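Side-chain contact in potential RNA-dependent RNA polymerase (PDB 5I62), which catalyses RNA-templated RNA synthesis from ribonucleoside triphosphates, probably serving both transcription and genome replication in a small double-stranded RNA virus of humans: residues Q2-P5 / N6-S9. Residues are numbered along the deposited sequence; the frame is centred on the assembly and turned at random.
Sequences QVAP and NVWS
Ala4 O is gripped by two successive backbone amides of the helix that starts just after it, an arrangement that illustrates how a chain turns from an extended approach into its first helical turn. Trp8 N lies 2.9 Å from Ala4 O and meets it almost straight, with an angle of 169° at the hydrogen, making the first i to i+4 bond of the helix. Val7 N, the i+3 donor, is slightly nearer, 2.8 Å from Ala4 O, yet its bond is more bent and arrives from above the carbonyl plane. Ala4 is the N-cap residue, and the i to i+4 series is continued by Ser9 N, 3.0 Å from Pro5 O. The hydroxyl of Ser9 adds a weak bond to the same oxygen: with chi1 at 57°, OG folds back over its own backbone and comes to 3.3 Å from Pro5 O. Pro5, with no amide hydrogen to offer, occupies the first position of the helix, where none is required by the helical bonding.

Apolar contacts flank this polar turn. Val3, in the extended lead-in, turns its side chain to the helix; its CB rests 3.9 Å from Val7 CG1, while its CG2 branch reaches 4.0 Å from Trp8 CB, the two side chains crossing at about a right angle. The other methyl of Val7, CG2, lies against Ala4 CB, which also has Asn6 OD1 at 3.5 Å. With chi1 of Trp8 at -180°, CG lies opposite the backbone N and the indole is carried away from the lead-in. There the ring meets those of Phe12 and Trp310 and touches Ile313 of strand 312-314, while Val3 forms a backbone hydrogen bond with Gly311, so that helix 5-11 and its lead-in are both joined to the hairpin of strands 306-309 and 312-314.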
loop_
_atom_site.group_PDB
_atom_site.type_symbol
_atom_site.label_atom_id
_atom_site.label_comp_id
_atom_site.label_asym_id
_atom_site.label_seq_id
_atom_site.Cartn_x
_atom_site.Cartn_y
_atom_site.Cartn_z
ATOM N N GLN A 2 4.624 0.724 30.488
ATOM C CA GLN A 2 3.333 0.791 31.166
ATOM C C GLN A 2 3.081 2.161 31.779
ATOM O O GLN A 2 3.991 2.798 32.318
ATOM C CB GLN A 2 3.214 -0.293 32.239
ATOM C CG GLN A 2 2.615 -1.572 31.676
ATOM C CD GLN A 2 2.177 -2.547 32.734
ATOM O OE1 GLN A 2 2.013 -3.748 32.468
ATOM N NE2 GLN A 2 1.958 -2.037 33.954
ATOM N N VAL A 3 1.823 2.608 31.689
ATOM C CA VAL A 3 1.369 3.894 32.200
ATOM C C VAL A 3 0.233 3.644 33.196
ATOM O O VAL A 3 -0.428 2.605 33.172
ATOM C CB VAL A 3 0.906 4.836 31.063
ATOM C CG1 VAL A 3 2.038 5.064 30.034
ATOM C CG2 VAL A 3 -0.334 4.279 30.368
ATOM N N ALA A 4 0.002 4.625 34.070
ATOM C CA ALA A 4 -1.055 4.507 35.067
ATOM C C ALA A 4 -2.424 4.473 34.388
ATOM O O ALA A 4 -2.603 5.053 33.315
ATOM C CB ALA A 4 -0.984 5.672 36.050
ATOM N N PRO A 5 -3.417 3.803 34.992
ATOM C CA PRO A 5 -4.755 3.763 34.371
ATOM C C PRO A 5 -5.318 5.147 34.091
ATOM O O PRO A 5 -5.956 5.347 33.050
ATOM C CB PRO A 5 -5.600 2.993 35.402
ATOM C CG PRO A 5 -4.613 2.113 36.098
ATOM C CD PRO A 5 -3.336 2.933 36.185
ATOM N N ASN A 6 -5.079 6.116 34.970
ATOM C CA ASN A 6 -5.571 7.458 34.690
ATOM C C ASN A 6 -4.634 8.246 33.775
ATOM O O ASN A 6 -4.929 9.402 33.464
ATOM C CB ASN A 6 -5.854 8.218 36.000
ATOM C CG ASN A 6 -4.600 8.498 36.814
ATOM O OD1 ASN A 6 -3.519 7.966 36.533
ATOM N ND2 ASN A 6 -4.745 9.330 37.847
ATOM N N VAL A 7 -3.528 7.658 33.328
ATOM C CA VAL A 7 -2.797 8.216 32.188
ATOM C C VAL A 7 -3.287 7.601 30.885
ATOM O O VAL A 7 -3.526 8.311 29.905
ATOM C CB VAL A 7 -1.275 8.045 32.363
ATOM C CG1 VAL A 7 -0.539 8.509 31.099
ATOM C CG2 VAL A 7 -0.787 8.850 33.553
ATOM N N TRP A 8 -3.500 6.279 30.893
ATOM C CA TRP A 8 -4.101 5.599 29.752
ATOM C C TRP A 8 -5.415 6.254 29.345
ATOM O O TRP A 8 -5.700 6.406 28.152
ATOM C CB TRP A 8 -4.305 4.120 30.090
ATOM C CG TRP A 8 -4.913 3.265 29.013
ATOM C CD1 TRP A 8 -6.169 2.716 29.009
ATOM C CD2 TRP A 8 -4.281 2.829 27.792
ATOM N NE1 TRP A 8 -6.364 1.982 27.860
ATOM C CE2 TRP A 8 -5.222 2.029 27.100
ATOM C CE3 TRP A 8 -3.024 3.051 27.217
ATOM C CZ2 TRP A 8 -4.942 1.445 25.862
ATOM C CZ3 TRP A 8 -2.739 2.468 25.989
ATOM C CH2 TRP A 8 -3.698 1.672 25.321
ATOM N N SER A 9 -6.220 6.682 30.325
ATOM C CA SER A 9 -7.498 7.293 29.990
ATOM C C SER A 9 -7.359 8.721 29.445
ATOM O O SER A 9 -8.374 9.325 29.090
ATOM C CB SER A 9 -8.432 7.267 31.211
ATOM O OG SER A 9 -7.854 7.911 32.323
#